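Local structure of aminoglycoside phosphotransferase (Alicyclobacillus acidocaldarius subsp. acidocaldarius, 4PDY) at residues K289-P302 and R335-L349. The protein probably transfers a phosphate group to a small-molecule substrate, as a member of the aminoglycoside phosphotransferase family with a kinase-like fold. Numbering follows the deposited sequence. Where two conformers were deposited one is given.
Sequences KSEYRAVEAILRFP and RQAFLASLRQQVEHL. With SCN (thiocyanate ion), chain C.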
loop_
_atom_site.group_PDB
_atom_site.type_symbol
_atom_site.label_atom_id
_atom_site.label_comp_id
_atom_site.label_asym_id
_atom_site.label_seq_id
_atom_site.Cartn_x
_atom_site.Cartn_y
_atom_site.Cartn_z
ATOM N N LYS A 289 -9.286 13.959 15.498
ATOM C CA LYS A 289 -10.217 12.889 15.804
ATOM C C LYS A 289 -10.864 12.306 14.533
ATOM O O LYS A 289 -11.015 11.084 14.430
ATOM C CB LYS A 289 -11.302 13.402 16.745
ATOM C CG LYS A 289 -12.252 12.341 17.270
ATOM C CD LYS A 289 -13.161 12.913 18.365
ATOM C CE LYS A 289 -14.093 11.835 18.870
ATOM N NZ LYS A 289 -15.036 12.360 19.887
ATOM N N SER A 290 -11.266 13.183 13.600
ATOM C CA SER A 290 -11.951 12.724 12.406
ATOM C C SER A 290 -11.044 11.849 11.529
ATOM O O SER A 290 -11.537 10.993 10.823
ATOM C CB SER A 290 -12.513 13.893 11.583
ATOM O OG SER A 290 -11.525 14.842 11.199
ATOM N N GLU A 291 -9.734 12.110 11.550
ATOM C CA GLU A 291 -8.781 11.275 10.789
ATOM C C GLU A 291 -8.676 9.906 11.426
ATOM O O GLU A 291 -8.641 8.887 10.725
ATOM C CB GLU A 291 -7.414 11.944 10.670
ATOM C CG GLU A 291 -6.391 11.152 9.850
ATOM C CD GLU A 291 -5.216 12.013 9.482
ATOM O OE1 GLU A 291 -4.616 12.575 10.401
ATOM O OE2 GLU A 291 -4.872 12.100 8.286
ATOM N N TYR A 292 -8.592 9.863 12.751
ATOM C CA TYR A 292 -8.636 8.573 13.444
ATOM C C TYR A 292 -9.887 7.812 13.048
ATOM O O TYR A 292 -9.877 6.615 12.851
ATOM C CB TYR A 292 -8.616 8.735 14.952
ATOM C CG TYR A 292 -7.277 8.903 15.603
ATOM C CD1 TYR A 292 -6.400 7.823 15.678
ATOM C CD2 TYR A 292 -6.884 10.108 16.161
ATOM C CE1 TYR A 292 -5.173 7.934 16.301
ATOM C CE2 TYR A 292 -5.654 10.233 16.787
ATOM C CZ TYR A 292 -4.792 9.138 16.838
ATOM O OH TYR A 292 -3.548 9.201 17.441
ATOM N N ARG A 293 -11.021 8.521 13.010
ATOM C CA ARG A 293 -12.289 7.835 12.725
ATOM C C ARG A 293 -12.344 7.295 11.297
ATOM O O ARG A 293 -12.896 6.226 11.068
ATOM C CB ARG A 293 -13.479 8.742 13.031
ATOM C CG ARG A 293 -13.439 9.234 14.462
ATOM C CD ARG A 293 -14.655 8.896 15.268
ATOM N NE ARG A 293 -15.882 9.354 14.641
ATOM C CZ ARG A 293 -17.055 8.749 14.779
ATOM N NH1 ARG A 293 -18.110 9.237 14.150
ATOM N NH2 ARG A 293 -17.182 7.664 15.544
ATOM N N ALA A 294 -11.787 8.041 10.344
ATOM C CA ALA A 294 -11.672 7.538 8.974
ATOM C C ALA A 294 -10.811 6.265 8.912
ATOM O O ALA A 294 -11.151 5.309 8.229
ATOM C CB ALA A 294 -11.100 8.600 8.060
ATOM N N VAL A 295 -9.689 6.268 9.634
ATOM C CA VAL A 295 -8.834 5.089 9.720
ATOM C C VAL A 295 -9.614 3.932 10.363
ATOM O O VAL A 295 -9.562 2.812 9.879
ATOM C CB VAL A 295 -7.545 5.404 10.511
ATOM C CG1 VAL A 295 -6.804 4.123 10.842
ATOM C CG2 VAL A 295 -6.645 6.346 9.730
ATOM N N GLU A 296 -10.372 4.209 11.438
ATOM C CA GLU A 296 -11.166 3.160 12.039
ATOM C C GLU A 296 -12.203 2.574 11.068
ATOM O O GLU A 296 -12.450 1.365 11.075
ATOM C CB GLU A 296 -11.920 3.689 13.252
ATOM C CG GLU A 296 -11.041 4.023 14.445
ATOM C CD GLU A 296 -11.873 4.498 15.617
ATOM O OE1 GLU A 296 -12.401 5.637 15.578
ATOM O OE2 GLU A 296 -12.009 3.709 16.568
ATOM N N ALA A 297 -12.829 3.431 10.264
ATOM C CA ALA A 297 -13.814 2.959 9.293
ATOM C C ALA A 297 -13.198 1.926 8.350
ATOM O O ALA A 297 -13.776 0.863 8.058
ATOM C CB ALA A 297 -14.367 4.121 8.476
ATOM N N ILE A 298 -11.986 2.237 7.899
ATOM C CA ILE A 298 -11.305 1.349 6.982
ATOM C C ILE A 298 -10.900 0.051 7.702
ATOM O O ILE A 298 -11.172 -1.039 7.206
ATOM C CB ILE A 298 -10.076 2.043 6.358
ATOM C CG1 ILE A 298 -10.498 3.192 5.450
ATOM C CG2 ILE A 298 -9.242 1.058 5.539
ATOM C CD1 ILE A 298 -9.424 4.224 5.234
ATOM N N LEU A 299 -10.221 0.166 8.847
ATOM C CA LEU A 299 -9.791 -1.025 9.577
ATOM C C LEU A 299 -10.896 -1.931 10.079
ATOM O O LEU A 299 -10.731 -3.149 10.138
ATOM C CB LEU A 299 -8.972 -0.664 10.784
ATOM C CG LEU A 299 -7.632 -0.049 10.548
ATOM C CD1 LEU A 299 -6.963 0.222 11.882
ATOM C CD2 LEU A 299 -6.794 -0.995 9.700
ATOM N N ARG A 300 -12.043 -1.342 10.426
ATOM C CA ARG A 300 -13.134 -2.135 10.949
ATOM C C ARG A 300 -13.714 -3.059 9.884
ATOM O O ARG A 300 -14.226 -4.132 10.202
ATOM C CB ARG A 300 -14.233 -1.195 11.479
ATOM C CG ARG A 300 -15.541 -1.841 11.928
ATOM C CD ARG A 300 -15.398 -2.862 13.030
ATOM N NE ARG A 300 -15.073 -2.249 14.304
ATOM C CZ ARG A 300 -14.904 -2.922 15.442
ATOM N NH1 ARG A 300 -14.645 -2.248 16.554
ATOM N NH2 ARG A 300 -15.018 -4.253 15.475
ATOM N N PHE A 301 -13.663 -2.642 8.625
ATOM C CA PHE A 301 -14.239 -3.474 7.562
ATOM C C PHE A 301 -13.479 -4.804 7.483
ATOM O O PHE A 301 -12.241 -4.781 7.537
ATOM C CB PHE A 301 -14.139 -2.816 6.199
ATOM C CG PHE A 301 -14.994 -3.483 5.185
ATOM C CD1 PHE A 301 -16.334 -3.109 5.019
ATOM C CD2 PHE A 301 -14.486 -4.533 4.433
ATOM C CE1 PHE A 301 -17.127 -3.757 4.103
ATOM C CE2 PHE A 301 -15.282 -5.190 3.517
ATOM C CZ PHE A 301 -16.604 -4.805 3.347
ATOM N N PRO A 302 -14.180 -5.936 7.338
ATOM C CA PRO A 302 -13.519 -7.249 7.222
ATOM C C PRO A 302 -12.947 -7.490 5.811
ATOM O O PRO A 302 -13.437 -8.308 5.033
ATOM C CB PRO A 302 -14.632 -8.231 7.594
ATOM C CG PRO A 302 -15.876 -7.566 7.093
ATOM C CD PRO A 302 -15.657 -6.078 7.300
ATOM N N ARG A 335 -8.082 -9.086 17.155
ATOM C CA ARG A 335 -8.449 -7.972 16.276
ATOM C C ARG A 335 -9.603 -7.150 16.882
ATOM O O ARG A 335 -9.548 -5.916 16.925
ATOM C CB ARG A 335 -8.821 -8.506 14.887
ATOM C CG ARG A 335 -9.367 -7.456 13.934
ATOM C CD ARG A 335 -9.627 -8.038 12.553
ATOM N NE ARG A 335 -10.231 -7.080 11.642
ATOM C CZ ARG A 335 -11.533 -6.751 11.644
ATOM N NH1 ARG A 335 -12.372 -7.329 12.496
ATOM N NH2 ARG A 335 -11.986 -5.857 10.776
ATOM N N GLN A 336 -10.639 -7.848 17.353
ATOM C CA GLN A 336 -11.768 -7.191 18.027
ATOM C C GLN A 336 -11.285 -6.381 19.224
ATOM O O GLN A 336 -11.680 -5.234 19.402
ATOM C CB GLN A 336 -12.798 -8.224 18.499
ATOM C CG GLN A 336 -13.602 -8.864 17.380
ATOM C CD GLN A 336 -14.417 -7.863 16.592
ATOM O OE1 GLN A 336 -15.151 -7.057 17.168
ATOM N NE2 GLN A 336 -14.320 -7.922 15.284
ATOM N N ALA A 337 -10.410 -6.973 20.036
ATOM C CA ALA A 337 -9.885 -6.300 21.233
ATOM C C ALA A 337 -9.103 -5.035 20.884
ATOM O O ALA A 337 -9.189 -4.009 21.547
ATOM C CB ALA A 337 -9.003 -7.247 22.032
ATOM N N PHE A 338 -8.303 -5.125 19.840
ATOM C CA PHE A 338 -7.535 -3.979 19.407
ATOM C C PHE A 338 -8.433 -2.851 18.927
ATOM O O PHE A 338 -8.242 -1.692 19.297
ATOM C CB PHE A 338 -6.519 -4.294 18.307
ATOM C CG PHE A 338 -5.914 -3.049 17.758
ATOM C CD1 PHE A 338 -4.936 -2.365 18.469
ATOM C CD2 PHE A 338 -6.432 -2.464 16.617
ATOM C CE1 PHE A 338 -4.473 -1.138 18.009
ATOM C CE2 PHE A 338 -5.952 -1.257 16.147
ATOM C CZ PHE A 338 -4.961 -0.600 16.840
ATOM N N LEU A 339 -9.400 -3.200 18.082
ATOM C CA LEU A 339 -10.295 -2.186 17.543
ATOM C C LEU A 339 -11.137 -1.560 18.641
ATOM O O LEU A 339 -11.418 -0.381 18.574
ATOM C CB LEU A 339 -11.157 -2.732 16.415
ATOM C CG LEU A 339 -10.372 -3.189 15.174
ATOM C CD1 LEU A 339 -11.293 -3.966 14.248
ATOM C CD2 LEU A 339 -9.739 -2.006 14.458
ATOM N N ALA A 340 -11.480 -2.342 19.656
ATOM C CA ALA A 340 -12.227 -1.846 20.808
ATOM C C ALA A 340 -11.448 -0.826 21.620
ATOM O O ALA A 340 -11.958 0.230 21.999
ATOM C CB ALA A 340 -12.638 -3.001 21.693
ATOM N N SER A 341 -10.190 -1.141 21.907
ATOM C CA SER A 341 -9.335 -0.227 22.660
ATOM C C SER A 341 -9.042 1.043 21.858
ATOM O O SER A 341 -9.004 2.131 22.431
ATOM C CB SER A 341 -8.026 -0.906 23.091
ATOM O OG SER A 341 -7.361 -1.457 21.981
ATOM N N LEU A 342 -8.855 0.920 20.542
ATOM C CA LEU A 342 -8.627 2.101 19.708
ATOM C C LEU A 342 -9.863 3.021 19.713
ATOM O O LEU A 342 -9.739 4.232 19.812
ATOM C CB LEU A 342 -8.252 1.731 18.275
ATOM C CG LEU A 342 -8.081 2.879 17.275
ATOM C CD1 LEU A 342 -7.005 3.847 17.732
ATOM C CD2 LEU A 342 -7.786 2.322 15.884
ATOM N N ARG A 343 -11.042 2.428 19.609
ATOM C CA ARG A 343 -12.288 3.197 19.670
ATOM C C ARG A 343 -12.390 3.985 20.972
ATOM O O ARG A 343 -12.758 5.162 20.978
ATOM C CB ARG A 343 -13.454 2.241 19.525
ATOM C CG ARG A 343 -14.805 2.920 19.635
ATOM C CD ARG A 343 -15.932 2.023 19.120
ATOM N NE ARG A 343 -15.895 0.692 19.718
ATOM C CZ ARG A 343 -16.450 -0.400 19.203
ATOM N NH1 ARG A 343 -16.302 -1.561 19.833
ATOM N NH2 ARG A 343 -17.121 -0.352 18.061
ATOM N N GLN A 344 -12.038 3.340 22.076
ATOM C CA GLN A 344 -12.028 4.025 23.360
ATOM C C GLN A 344 -10.998 5.149 23.360
ATOM O O GLN A 344 -11.291 6.250 23.853
ATOM C CB GLN A 344 -11.794 3.039 24.509
ATOM C CG GLN A 344 -12.977 2.120 24.747
ATOM C CD GLN A 344 -12.717 1.092 25.826
ATOM O OE1 GLN A 344 -11.658 1.082 26.456
ATOM N NE2 GLN A 344 -13.696 0.228 26.063
ATOM N N GLN A 345 -9.797 4.874 22.828
ATOM C CA GLN A 345 -8.731 5.884 22.754
ATOM C C GLN A 345 -9.214 7.136 22.011
ATOM O O GLN A 345 -8.977 8.262 22.441
ATOM C CB GLN A 345 -7.470 5.315 22.082
ATOM C CG GLN A 345 -6.263 6.251 22.078
ATOM C CD GLN A 345 -5.646 6.449 23.451
ATOM O OE1 GLN A 345 -5.965 5.742 24.396
ATOM N NE2 GLN A 345 -4.762 7.424 23.563
ATOM N N VAL A 346 -9.912 6.928 20.895
ATOM C CA VAL A 346 -10.348 8.027 20.051
ATOM C C VAL A 346 -11.406 8.891 20.760
ATOM O O VAL A 346 -11.495 10.095 20.522
ATOM C CB VAL A 346 -10.822 7.466 18.700
ATOM C CG1 VAL A 346 -11.443 8.540 17.844
ATOM C CG2 VAL A 346 -9.631 6.861 17.959
ATOM N N GLU A 347 -12.178 8.272 21.646
ATOM C CA GLU A 347 -13.112 9.003 22.505
ATOM C C GLU A 347 -12.459 9.806 23.638
ATOM O O GLU A 347 -13.093 10.698 24.178
ATOM C CB GLU A 347 -14.159 8.042 23.080
ATOM C CG GLU A 347 -15.309 7.750 22.134
ATOM C CD GLU A 347 -15.876 9.006 21.477
ATOM O OE1 GLU A 347 -16.405 9.878 22.206
ATOM O OE2 GLU A 347 -15.786 9.125 20.231
ATOM N N HIS A 348 -11.231 9.498 24.033
ATOM C CA HIS A 348 -10.534 10.360 24.996
ATOM C C HIS A 348 -9.154 10.742 24.476
ATOM O O HIS A 348 -8.113 10.370 25.047
ATOM C CB HIS A 348 -10.471 9.735 26.395
ATOM C CG HIS A 348 -9.930 8.338 26.421
ATOM N ND1 HIS A 348 -8.606 8.043 26.176
ATOM C CD2 HIS A 348 -10.535 7.157 26.690
ATOM C CE1 HIS A 348 -8.425 6.740 26.279
ATOM N NE2 HIS A 348 -9.579 6.178 26.583
ATOM N N LEU A 349 -9.167 11.453 23.354
ATOM C CA LEU A 349 -7.948 12.089 22.822
ATOM C C LEU A 349 -7.623 13.392 23.560
ATOM O O LEU A 349 -6.582 13.506 24.213
ATOM C CB LEU A 349 -8.062 12.369 21.320
ATOM C CG LEU A 349 -8.165 11.158 20.393
ATOM C CD1 LEU A 349 -8.492 11.615 18.984
ATOM C CD2 LEU A 349 -6.882 10.329 20.396
HETATM S S SCN C . -9.501 -7.480 7.596
HETATM C C SCN C . -8.739 -6.793 8.584
HETATM N N SCN C . -8.154 -6.266 9.340
HETATM O O HOH W 1 -11.569 1.061 16.223
HETATM O O HOH W 2 -14.153 -4.398 18.470
#
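K289 lies against the last turn of helix 319-347. Its chain is extended, with CG anti to the backbone N (chi1 -173°), and runs over V346 O to E347. There NZ forms a salt bridge with OE2 of E347 at 3.3 Å, its hydrogen bond weak. Y292 packs CB on CG2 of V346, while the CD2 side of its ring meets CD1 of L349 at 3.6 Å. The ring also meets F278 edge-to-face. R293 gives only its CG and CD to V346; its guanidinium turns to D205 and D207. V346 is thus a knob in the hole formed by K289, Y292, R293 and E296. The buried E296 carries its carboxylate past V346 in the opposite direction, and CG touches CD2 of L342. A water joins E296 OE2 (2.7 Å) to L339 O, so the carboxylate is tied to the partner backbone. L299 packs CB against CD2 of L339. The R300 chain starts away from the partner helix, but bends at chi2 and chi3 so that its guanidinium returns to it. L339 CB covers one face of its guanidinium, 3.5 Å from NH1. In the guanidinium plane, NH2 bonds Q336 OE1 at 3.3 Å, with the donor tilted 34° from the amide plane. A second water links NH1 to Q336 O and OE1. D195 makes salt bridges to R300 and R335 and accepts a hydrogen bond from Q336 NE2; it probably offsets the arginines' charge. R335 NH2 makes weak bonds to L299 O (3.1 Å) and R300 O (2.9 Å). Its NE bonds weakly to a thiocyanate, probably from the crystallisation liquor. The helices form an antiparallel pair (163°) with one knob-into-hole, V346, and polar contacts at both ends, within the mainly helical C-terminal part of a fold consistent with kinase-like phosphotransferases.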